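Type ii site-specific deoxyribonuclease (Klebsiella pneumoniae, PDB 6EKR) probably cuts double-stranded DNA at specific sites, acting as a type II restriction endonuclease of the PD-(D/E)xK nuclease superfamily. Local coordinates at residues F137-M141 against P194-T198; N108-Y112 against Y264-I268; A32-L36 against S117-C121; S104-N108 against T285-L290. The protein carries 2 engineered substitutions. All blocks are in the same frame, centred on the assembly; numbering follows the deposited sequence.

Contact 1 of 4, residues F137-M141 against P194-T198; sequences FEIFM and PLKIT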
loop_
_atom_site.group_PDB
_atom_site.type_symbol
_atom_site.label_atom_id
_atom_site.label_comp_id
_atom_site.label_asym_id
_atom_site.label_seq_id
_atom_site.Cartn_x
_atom_site.Cartn_y
_atom_site.Cartn_z
ATOM N N PHE A 137 -18.303 6.892 -3.815
ATOM C CA PHE A 137 -18.440 6.663 -2.382
ATOM C C PHE A 137 -18.163 7.933 -1.567
ATOM O O PHE A 137 -18.991 8.323 -0.757
ATOM C CB PHE A 137 -17.572 5.481 -1.930
ATOM C CG PHE A 137 -17.783 5.050 -0.480
ATOM C CD1 PHE A 137 -18.962 5.340 0.208
ATOM C CD2 PHE A 137 -16.796 4.327 0.181
ATOM C CE1 PHE A 137 -19.141 4.943 1.526
ATOM C CE2 PHE A 137 -16.968 3.918 1.505
ATOM C CZ PHE A 137 -18.146 4.223 2.177
ATOM N N GLU A 138 -17.030 8.590 -1.791
ATOM C CA GLU A 138 -16.740 9.843 -1.096
ATOM C C GLU A 138 -17.816 10.919 -1.338
ATOM O O GLU A 138 -18.353 11.501 -0.388
ATOM C CB GLU A 138 -15.372 10.385 -1.495
ATOM C CG GLU A 138 -15.139 11.803 -0.991
ATOM C CD GLU A 138 -13.795 12.372 -1.358
ATOM O OE1 GLU A 138 -13.366 12.194 -2.512
ATOM O OE2 GLU A 138 -13.174 13.019 -0.486
ATOM N N ILE A 139 -18.105 11.175 -2.615
ATOM C CA ILE A 139 -19.079 12.176 -3.053
ATOM C C ILE A 139 -20.453 11.972 -2.400
ATOM O O ILE A 139 -21.082 12.928 -1.914
ATOM C CB ILE A 139 -19.248 12.090 -4.583
ATOM C CG1 ILE A 139 -18.088 12.772 -5.289
ATOM C CG2 ILE A 139 -20.570 12.705 -5.053
ATOM C CD1 ILE A 139 -18.146 12.533 -6.772
ATOM N N PHE A 140 -20.901 10.718 -2.416
ATOM C CA PHE A 140 -22.166 10.328 -1.839
ATOM C C PHE A 140 -22.201 10.609 -0.355
ATOM O O PHE A 140 -23.143 11.231 0.134
ATOM C CB PHE A 140 -22.404 8.846 -2.063
ATOM C CG PHE A 140 -23.660 8.344 -1.437
ATOM C CD1 PHE A 140 -24.903 8.698 -1.962
ATOM C CD2 PHE A 140 -23.607 7.513 -0.320
ATOM C CE1 PHE A 140 -26.069 8.235 -1.387
ATOM C CE2 PHE A 140 -24.774 7.044 0.263
ATOM C CZ PHE A 140 -26.007 7.402 -0.277
HETATM N N MSE A 141 -21.178 10.141 0.360
HETATM C CA MSE A 141 -21.120 10.305 1.795
HETATM C C MSE A 141 -21.034 11.770 2.148
HETATM O O MSE A 141 -21.663 12.218 3.100
HETATM C CB MSE A 141 -19.952 9.539 2.383
HETATM C CG MSE A 141 -20.178 8.042 2.413
HETATM SE SE MSE A 141 -21.962 7.497 3.059
HETATM C CE MSE A 141 -21.881 8.292 4.854
ATOM N N PRO A 194 -11.667 8.490 6.225
ATOM C CA PRO A 194 -11.099 7.784 5.095
ATOM C C PRO A 194 -12.126 6.830 4.508
ATOM O O PRO A 194 -12.656 5.972 5.215
ATOM C CB PRO A 194 -9.936 7.000 5.717
ATOM C CG PRO A 194 -9.768 7.532 7.098
ATOM C CD PRO A 194 -11.100 8.008 7.499
ATOM N N LEU A 195 -12.406 6.985 3.223
ATOM C CA LEU A 195 -13.386 6.150 2.559
ATOM C C LEU A 195 -12.682 5.191 1.631
ATOM O O LEU A 195 -11.765 5.596 0.916
ATOM C CB LEU A 195 -14.374 7.019 1.793
ATOM C CG LEU A 195 -15.116 7.946 2.753
ATOM C CD1 LEU A 195 -14.861 9.406 2.427
ATOM C CD2 LEU A 195 -16.584 7.621 2.783
ATOM N N LYS A 196 -13.094 3.922 1.688
ATOM C CA LYS A 196 -12.610 2.853 0.827
ATOM C C LYS A 196 -13.705 1.804 0.722
ATOM O O LYS A 196 -14.301 1.444 1.729
ATOM C CB LYS A 196 -11.379 2.179 1.427
ATOM C CG LYS A 196 -10.161 3.055 1.581
ATOM C CD LYS A 196 -9.080 2.347 2.394
ATOM C CE LYS A 196 -8.224 3.361 3.123
ATOM N NZ LYS A 196 -8.012 4.552 2.243
ATOM N N ILE A 197 -13.953 1.305 -0.488
ATOM C CA ILE A 197 -14.934 0.246 -0.697
ATOM C C ILE A 197 -14.460 -1.000 0.054
ATOM O O ILE A 197 -15.196 -1.554 0.880
ATOM C CB ILE A 197 -15.185 -0.070 -2.209
ATOM C CG1 ILE A 197 -15.456 1.204 -3.021
ATOM C CG2 ILE A 197 -16.342 -1.063 -2.388
ATOM C CD1 ILE A 197 -16.691 1.967 -2.629
ATOM N N THR A 198 -13.237 -1.436 -0.247
ATOM C CA THR A 198 -12.542 -2.458 0.537
ATOM C C THR A 198 -11.128 -1.937 0.797
ATOM O O THR A 198 -10.631 -1.090 0.044
ATOM C CB THR A 198 -12.520 -3.836 -0.150
ATOM O OG1 THR A 198 -11.970 -3.714 -1.463
ATOM C CG2 THR A 198 -13.912 -4.407 -0.265
#
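L195, F137 and I197 carry most of this contact, with 96, 84 and 33 Å² covered by the opposite segment. L195 points its CA-to-CB bond toward the helix and lays CD2 over one face of the F137 ring: CD2 is 3.8 Å from the ring centroid and 12° off the ring normal, the geometry of a CH-pi contact. The same L195 CD2 lies 3.8 Å from F137 CZ and 3.6 Å from M141 CG, so it bridges residues one helical turn apart, the turn closed by M141 N donating to F137 O (3.1 Å); L195 CD1 is 4.0 Å from E138 CA. I197 meets the phenyl group obliquely, with CD1 3.7 Å from F137 CD2, while K196 O lies near the ring plane, 3.6 Å from F137 CE2. No hydrogen bond joins the segments. K196 directs its CA-to-CB bond away; it probably corresponds to the lysine of the PD-(D/E)xK motif and D179 to its first acid, although P194 stands where the second acid would be expected. Helix 132-148 packs against the residues that follow strand 190-194, next to strand 179-183, with V115 of helix 101-125 touching both F137 and I197 and helix 286-298 receiving M141.

Contact 2 of 4, residues N108-Y112 against Y264-I268; sequences NKIIY and YYCDI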
loop_
_atom_site.group_PDB
_atom_site.type_symbol
_atom_site.label_atom_id
_atom_site.label_comp_id
_atom_site.label_asym_id
_atom_site.label_seq_id
_atom_site.Cartn_x
_atom_site.Cartn_y
_atom_site.Cartn_z
ATOM N N ASN A 108 -28.073 2.050 6.421
ATOM C CA ASN A 108 -27.086 1.098 5.966
ATOM C C ASN A 108 -27.435 0.538 4.600
ATOM O O ASN A 108 -26.599 0.535 3.704
ATOM C CB ASN A 108 -26.932 -0.035 6.968
ATOM C CG ASN A 108 -25.607 -0.734 6.841
ATOM O OD1 ASN A 108 -24.559 -0.119 7.022
ATOM N ND2 ASN A 108 -25.639 -2.028 6.544
ATOM N N LYS A 109 -28.672 0.085 4.445
ATOM C CA LYS A 109 -29.114 -0.522 3.198
ATOM C C LYS A 109 -29.136 0.475 2.042
ATOM O O LYS A 109 -28.844 0.113 0.889
ATOM C CB LYS A 109 -30.496 -1.160 3.362
ATOM C CG LYS A 109 -30.482 -2.557 3.945
ATOM C CD LYS A 109 -31.817 -3.261 3.731
ATOM C CE LYS A 109 -31.855 -4.596 4.486
ATOM N NZ LYS A 109 -32.807 -5.610 3.911
ATOM N N ILE A 110 -29.494 1.725 2.355
ATOM C CA ILE A 110 -29.540 2.792 1.350
ATOM C C ILE A 110 -28.112 3.110 0.890
ATOM O O ILE A 110 -27.824 3.073 -0.309
ATOM C CB ILE A 110 -30.283 4.083 1.859
ATOM C CG1 ILE A 110 -31.808 3.881 1.959
ATOM C CG2 ILE A 110 -29.981 5.287 0.982
ATOM C CD1 ILE A 110 -32.507 3.400 0.707
ATOM N N ILE A 111 -27.218 3.397 1.838
ATOM C CA ILE A 111 -25.840 3.696 1.481
ATOM C C ILE A 111 -25.281 2.545 0.645
ATOM O O ILE A 111 -24.724 2.772 -0.427
ATOM C CB ILE A 111 -24.967 3.966 2.720
ATOM C CG1 ILE A 111 -25.347 5.302 3.347
ATOM C CG2 ILE A 111 -23.491 3.988 2.356
ATOM C CD1 ILE A 111 -25.043 5.388 4.834
ATOM N N TYR A 112 -25.465 1.314 1.124
ATOM C CA TYR A 112 -24.972 0.121 0.434
ATOM C C TYR A 112 -25.433 0.100 -1.014
ATOM O O TYR A 112 -24.621 -0.010 -1.931
ATOM C CB TYR A 112 -25.428 -1.161 1.143
ATOM C CG TYR A 112 -24.820 -2.435 0.587
ATOM C CD1 TYR A 112 -23.505 -2.777 0.874
ATOM C CD2 TYR A 112 -25.561 -3.292 -0.222
ATOM C CE1 TYR A 112 -22.935 -3.938 0.369
ATOM C CE2 TYR A 112 -25.000 -4.462 -0.740
ATOM C CZ TYR A 112 -23.679 -4.775 -0.432
ATOM O OH TYR A 112 -23.098 -5.925 -0.911
ATOM N N TYR A 264 -16.242 1.086 10.228
ATOM C CA TYR A 264 -17.632 0.922 9.825
ATOM C C TYR A 264 -17.758 0.206 8.487
ATOM O O TYR A 264 -16.998 0.469 7.551
ATOM C CB TYR A 264 -18.339 2.283 9.820
ATOM C CG TYR A 264 -18.233 3.025 11.148
ATOM C CD1 TYR A 264 -19.250 2.952 12.092
ATOM C CD2 TYR A 264 -17.106 3.782 11.464
ATOM C CE1 TYR A 264 -19.157 3.613 13.303
ATOM C CE2 TYR A 264 -17.004 4.442 12.676
ATOM C CZ TYR A 264 -18.036 4.355 13.587
ATOM O OH TYR A 264 -17.945 5.010 14.787
ATOM N N TYR A 265 -18.710 -0.719 8.418
ATOM C CA TYR A 265 -18.970 -1.476 7.206
ATOM C C TYR A 265 -20.455 -1.601 6.955
ATOM O O TYR A 265 -21.244 -1.684 7.884
ATOM C CB TYR A 265 -18.403 -2.888 7.311
ATOM C CG TYR A 265 -16.899 -2.998 7.312
ATOM C CD1 TYR A 265 -16.188 -3.153 6.120
ATOM C CD2 TYR A 265 -16.187 -2.982 8.509
ATOM C CE1 TYR A 265 -14.800 -3.266 6.126
ATOM C CE2 TYR A 265 -14.804 -3.097 8.529
ATOM C CZ TYR A 265 -14.114 -3.240 7.342
ATOM O OH TYR A 265 -12.748 -3.355 7.384
ATOM N N CYS A 266 -20.832 -1.621 5.688
ATOM C CA CYS A 266 -22.169 -2.003 5.308
ATOM C C CYS A 266 -22.279 -3.489 5.530
ATOM O O CYS A 266 -23.261 -3.982 6.083
ATOM C CB CYS A 266 -22.399 -1.704 3.835
ATOM S SG CYS A 266 -22.888 -0.040 3.526
ATOM N N ASP A 267 -21.241 -4.190 5.091
ATOM C CA ASP A 267 -21.171 -5.626 5.156
ATOM C C ASP A 267 -19.961 -5.946 6.013
ATOM O O ASP A 267 -18.860 -6.106 5.507
ATOM C CB ASP A 267 -21.038 -6.175 3.732
ATOM C CG ASP A 267 -20.880 -7.683 3.676
ATOM O OD1 ASP A 267 -20.947 -8.369 4.721
ATOM O OD2 ASP A 267 -20.689 -8.186 2.552
ATOM N N ILE A 268 -20.178 -6.011 7.324
ATOM C CA ILE A 268 -19.107 -6.281 8.276
ATOM C C ILE A 268 -18.640 -7.718 8.120
ATOM O O ILE A 268 -19.459 -8.642 8.206
ATOM C CB ILE A 268 -19.538 -6.061 9.731
ATOM C CG1 ILE A 268 -19.981 -4.617 9.953
ATOM C CG2 ILE A 268 -18.380 -6.363 10.653
ATOM C CD1 ILE A 268 -20.939 -4.429 11.114
HETATM O O HOH W 1 -20.719 -6.634 -0.268
#
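The residues following strand 262-265 of the central mixed sheet rest against one side of helix 101-125. C266 is the centre of the joint, with 102 Å² covered and its CA-to-CB bond directed toward the helix. N108 ND2 donates to C266 O (3.1 Å, N-H...O angle 167°), a nearly linear bond that ties the helix side chain to the loop backbone. One helical turn further on, Y112 CD1 approaches C266 CB to 3.3 Å, and C266 SG stands 5.2 Å from the Y112 ring centroid, 84° off the normal, a sulfur-aromatic contact at the ring edge. I111 CG2 adds an apolar contact to C266 SG at 4.2 Å. A water 2.6 Å from Y112 OH donates to D267 OD2 at 3.2 Å; Y112 OH also bonds to R70 N, and D267 OD2 to Y56 OH. Such packing of a helix against the end of a sheet strand fits the alpha/beta core of PD-(D/E)xK nucleases, a mixed sheet flanked by helices.

Contact 3 of 4, residues A32-L36 against S117-C121; sequences AMLLL and SVACC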
loop_
_atom_site.group_PDB
_atom_site.type_symbol
_atom_site.label_atom_id
_atom_site.label_comp_id
_atom_site.label_asym_id
_atom_site.label_seq_id
_atom_site.Cartn_x
_atom_site.Cartn_y
_atom_site.Cartn_z
ATOM N N ALA A 32 -27.742 4.657 -12.384
ATOM C CA ALA A 32 -27.067 3.379 -12.184
ATOM C C ALA A 32 -28.089 2.298 -11.848
ATOM O O ALA A 32 -27.988 1.164 -12.342
ATOM C CB ALA A 32 -26.022 3.488 -11.091
HETATM N N MSE A 33 -29.071 2.670 -11.020
HETATM C CA MSE A 33 -30.171 1.785 -10.635
HETATM C C MSE A 33 -31.011 1.332 -11.834
HETATM O O MSE A 33 -31.283 0.143 -11.990
HETATM C CB MSE A 33 -31.065 2.450 -9.587
HETATM C CG MSE A 33 -30.462 2.517 -8.191
HETATM SE SE MSE A 33 -30.197 0.755 -7.375
HETATM C CE MSE A 33 -32.064 0.333 -6.986
ATOM N N LEU A 34 -31.403 2.276 -12.685
ATOM C CA LEU A 34 -32.182 1.953 -13.870
ATOM C C LEU A 34 -31.367 1.189 -14.908
ATOM O O LEU A 34 -31.926 0.431 -15.699
ATOM C CB LEU A 34 -32.805 3.208 -14.487
ATOM C CG LEU A 34 -33.808 3.997 -13.634
ATOM C CD1 LEU A 34 -34.288 5.224 -14.366
ATOM C CD2 LEU A 34 -34.985 3.149 -13.204
ATOM N N LEU A 35 -30.054 1.380 -14.905
ATOM C CA LEU A 35 -29.187 0.656 -15.829
ATOM C C LEU A 35 -29.184 -0.833 -15.527
ATOM O O LEU A 35 -29.427 -1.648 -16.419
ATOM C CB LEU A 35 -27.752 1.201 -15.784
ATOM C CG LEU A 35 -27.187 1.972 -16.982
ATOM C CD1 LEU A 35 -25.822 2.535 -16.628
ATOM C CD2 LEU A 35 -27.079 1.069 -18.194
ATOM N N LEU A 36 -28.903 -1.171 -14.262
ATOM C CA LEU A 36 -28.853 -2.559 -13.788
ATOM C C LEU A 36 -30.225 -3.200 -13.941
ATOM O O LEU A 36 -30.338 -4.339 -14.390
ATOM C CB LEU A 36 -28.395 -2.626 -12.322
ATOM C CG LEU A 36 -27.048 -2.049 -11.852
ATOM C CD1 LEU A 36 -26.989 -1.953 -10.348
ATOM C CD2 LEU A 36 -25.893 -2.885 -12.341
ATOM N N SER A 117 -24.540 0.141 -6.388
ATOM C CA SER A 117 -25.213 0.230 -7.670
ATOM C C SER A 117 -24.273 0.850 -8.675
ATOM O O SER A 117 -24.176 0.383 -9.810
ATOM C CB SER A 117 -26.480 1.071 -7.574
ATOM O OG SER A 117 -26.162 2.417 -7.276
ATOM N N VAL A 118 -23.567 1.900 -8.257
ATOM C CA VAL A 118 -22.591 2.520 -9.134
ATOM C C VAL A 118 -21.421 1.572 -9.381
ATOM O O VAL A 118 -20.982 1.414 -10.513
ATOM C CB VAL A 118 -22.105 3.855 -8.595
ATOM C CG1 VAL A 118 -20.990 4.393 -9.465
ATOM C CG2 VAL A 118 -23.244 4.844 -8.557
ATOM N N ALA A 119 -20.947 0.923 -8.326
ATOM C CA ALA A 119 -19.807 0.020 -8.422
ATOM C C ALA A 119 -20.046 -1.130 -9.404
ATOM O O ALA A 119 -19.221 -1.368 -10.287
ATOM C CB ALA A 119 -19.416 -0.510 -7.027
ATOM N N CYS A 120 -21.172 -1.828 -9.259
ATOM C CA CYS A 120 -21.513 -2.953 -10.130
ATOM C C CYS A 120 -21.680 -2.567 -11.596
ATOM O O CYS A 120 -21.378 -3.360 -12.486
ATOM C CB CYS A 120 -22.791 -3.638 -9.652
ATOM S SG CYS A 120 -22.608 -4.469 -8.103
ATOM N N CYS A 121 -22.187 -1.360 -11.837
ATOM C CA CYS A 121 -22.266 -0.806 -13.189
ATOM C C CYS A 121 -20.904 -0.759 -13.881
ATOM O O CYS A 121 -20.787 -1.124 -15.056
ATOM C CB CYS A 121 -22.892 0.576 -13.152
ATOM S SG CYS A 121 -24.685 0.532 -13.028
#
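A32 opens the contact at its closest backbone approach, its CA 5.5 Å from the CA of V118. Its methyl group points toward helix 101-125, where A32 CB lies 3.8 Å from S117 O, 4.0 Å from V118 CG2 and 3.8 Å from C121 SG; the sulfur is nearer still to the alanine backbone, with A32 O and C121 SG 3.4 Å apart. M33 starts in the other direction, its CA-to-CB bond pointing away, yet the selenomethionine curls back through three m torsions and sets SE 3.7 Å from S117 CB. L35 contributes at the margin, with CB 4.2 Å from C121 SG. L36, one turn beyond A32, covers the other large share: its CD1 is 3.7 Å from S117 O, and its CD2 is 3.7 Å from C121 SG and 4.2 Å from C120 CB. The pairs A32/L36 and S117/C121, each spaced by four residues, therefore form the main facing surfaces. No hydrogen bond crosses between them, and S117 OG is bonded within its own helix, to S114 O. The segment axes approach to 9.0 Å at 51° between their N-to-C directions, an oblique helix-helix crossing built from small, aliphatic and sulfur- or selenium-bearing side chains. Helix 3-16 meets A32, V118 and C121, helix 78-91 meets M33 and helix 132-148 meets V118: buried helix-helix packing within the helical part of the fold.

Contact 4 of 4, residues S104-N108 against T285-L290; sequences SRRAN and TMGDFL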
loop_
_atom_site.group_PDB
_atom_site.type_symbol
_atom_site.label_atom_id
_atom_site.label_comp_id
_atom_site.label_asym_id
_atom_site.label_seq_id
_atom_site.Cartn_x
_atom_site.Cartn_y
_atom_site.Cartn_z
ATOM N N SER A 104 -31.209 2.833 11.482
ATOM C CA SER A 104 -29.851 2.417 11.178
ATOM C C SER A 104 -29.806 1.383 10.058
ATOM O O SER A 104 -29.006 1.528 9.148
ATOM C CB SER A 104 -29.147 1.910 12.437
ATOM O OG SER A 104 -27.904 1.297 12.139
ATOM N N ARG A 105 -30.663 0.362 10.111
ATOM C CA ARG A 105 -30.669 -0.705 9.087
ATOM C C ARG A 105 -30.946 -0.186 7.684
ATOM O O ARG A 105 -30.412 -0.701 6.706
ATOM C CB ARG A 105 -31.716 -1.772 9.394
ATOM C CG ARG A 105 -31.294 -2.856 10.363
ATOM C CD ARG A 105 -32.500 -3.756 10.684
ATOM N NE ARG A 105 -32.313 -4.577 11.886
ATOM C CZ ARG A 105 -33.298 -4.924 12.713
ATOM N NH1 ARG A 105 -34.541 -4.508 12.483
ATOM N NH2 ARG A 105 -33.040 -5.677 13.775
ATOM N N ARG A 106 -31.803 0.821 7.589
ATOM C CA ARG A 106 -32.210 1.347 6.298
ATOM C C ARG A 106 -31.197 2.357 5.761
ATOM O O ARG A 106 -30.963 2.417 4.553
ATOM C CB ARG A 106 -33.613 1.949 6.368
ATOM C CG ARG A 106 -34.166 2.335 5.016
ATOM C CD ARG A 106 -35.511 3.018 5.148
ATOM N NE ARG A 106 -35.491 4.153 6.077
ATOM C CZ ARG A 106 -36.579 4.801 6.482
ATOM N NH1 ARG A 106 -37.779 4.431 6.041
ATOM N NH2 ARG A 106 -36.469 5.811 7.330
ATOM N N ALA A 107 -30.603 3.145 6.660
ATOM C CA ALA A 107 -29.480 4.013 6.300
ATOM C C ALA A 107 -28.361 3.147 5.726
ATOM O O ALA A 107 -27.807 3.443 4.655
ATOM C CB ALA A 107 -28.994 4.793 7.496
ATOM N N ASN A 108 -28.073 2.050 6.421
ATOM C CA ASN A 108 -27.086 1.098 5.966
ATOM C C ASN A 108 -27.435 0.538 4.600
ATOM O O ASN A 108 -26.599 0.535 3.704
ATOM C CB ASN A 108 -26.932 -0.035 6.968
ATOM C CG ASN A 108 -25.607 -0.734 6.841
ATOM O OD1 ASN A 108 -24.559 -0.119 7.022
ATOM N ND2 ASN A 108 -25.639 -2.028 6.544
ATOM N N THR A 285 -21.603 -0.116 12.057
ATOM C CA THR A 285 -22.311 -0.214 10.782
ATOM C C THR A 285 -22.316 1.151 10.096
ATOM O O THR A 285 -22.015 2.160 10.745
ATOM C CB THR A 285 -23.742 -0.729 11.047
ATOM O OG1 THR A 285 -23.677 -2.107 11.424
ATOM C CG2 THR A 285 -24.590 -0.655 9.844
HETATM N N MSE A 286 -22.627 1.204 8.798
HETATM C CA MSE A 286 -22.690 2.497 8.099
HETATM C C MSE A 286 -23.878 3.338 8.557
HETATM O O MSE A 286 -23.814 4.566 8.539
HETATM C CB MSE A 286 -22.673 2.347 6.574
HETATM C CG MSE A 286 -21.278 2.184 5.961
HETATM SE SE MSE A 286 -19.957 3.491 6.583
HETATM C CE MSE A 286 -20.805 5.120 5.918
ATOM N N GLY A 287 -24.954 2.668 8.969
ATOM C CA GLY A 287 -26.045 3.311 9.702
ATOM C C GLY A 287 -25.607 3.793 11.083
ATOM O O GLY A 287 -25.971 4.898 11.500
ATOM N N ASP A 288 -24.828 2.975 11.798
ATOM C CA ASP A 288 -24.260 3.392 13.086
ATOM C C ASP A 288 -23.269 4.538 12.908
ATOM O O ASP A 288 -23.119 5.391 13.797
ATOM C CB ASP A 288 -23.556 2.226 13.792
ATOM C CG ASP A 288 -24.518 1.124 14.237
ATOM O OD1 ASP A 288 -25.741 1.392 14.397
ATOM O OD2 ASP A 288 -24.032 -0.017 14.433
ATOM N N PHE A 289 -22.588 4.533 11.759
ATOM C CA PHE A 289 -21.642 5.579 11.389
ATOM C C PHE A 289 -22.253 6.963 11.474
ATOM O O PHE A 289 -21.642 7.867 12.031
ATOM C CB PHE A 289 -21.101 5.349 9.973
ATOM C CG PHE A 289 -20.198 6.459 9.478
ATOM C CD1 PHE A 289 -18.846 6.476 9.814
ATOM C CD2 PHE A 289 -20.704 7.482 8.688
ATOM C CE1 PHE A 289 -18.018 7.495 9.368
ATOM C CE2 PHE A 289 -19.882 8.503 8.248
ATOM C CZ PHE A 289 -18.536 8.509 8.587
ATOM N N LEU A 290 -23.447 7.126 10.913
ATOM C CA LEU A 290 -24.078 8.438 10.838
ATOM C C LEU A 290 -24.353 8.952 12.220
ATOM O O LEU A 290 -23.990 10.082 12.539
ATOM C CB LEU A 290 -25.357 8.404 10.011
ATOM C CG LEU A 290 -25.185 7.921 8.573
ATOM C CD1 LEU A 290 -26.523 7.537 7.983
ATOM C CD2 LEU A 290 -24.500 8.995 7.746
#
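S104 OG donates to D288 OD1 at 3.1 Å, joining helix 101-125 to the first turn of helix 286-298. D288 OD2 weakly accepts T285 N at 3.4 Å. T285 occupies the N-cap position but its side chain makes no capping bond, so no capping box is formed; the weak bond is just one of its two. N108 supplies an acceptor to this helix start: OD1 takes weak bonds from M286 N (2.9 Å, 128°) and G287 N (3.4 Å, 145°), although its modelled position is uncertain. N108 ND2 is satisfied by C266 O. The axes of 104-108 and 286-290 approach to 7.5 Å at 110°, a close helix-helix crossing with G287 at the near point, its CA 4.2 Å from S104 CA. G287 CA makes a CA-H...O contact with S104 O (3.5 Å, 156° at H), where an ideal CB would stand 2.1 Å from that oxygen and clash. S104 O also accepts N108 N at 2.9 Å. A107 CB packs on L290 CD1 at 3.7 Å.

In the fold
All four contacts are buried, but their depth differs: contact 1 is centred about 4 Å from the chain centre, contacts 2 and 4 about 8 and 11 Å, and contact 3 about 16 Å. Contacts 2, 3 and 4 share helix 101-125; contact 1 uses the next helix, 132-148. Contacts 2 and 4, with centres about 6 Å apart, meet at N108, whose amide serves both, and are the two with hydrogen bonds across their segments, at a strand exit and a helix start. Contacts 1 and 3 are mainly apolar and do not touch. M141 links contact 1 to both neighbours, with SE 3.9 Å from I111 CG2 and CE 3.5 Å from M286 CE.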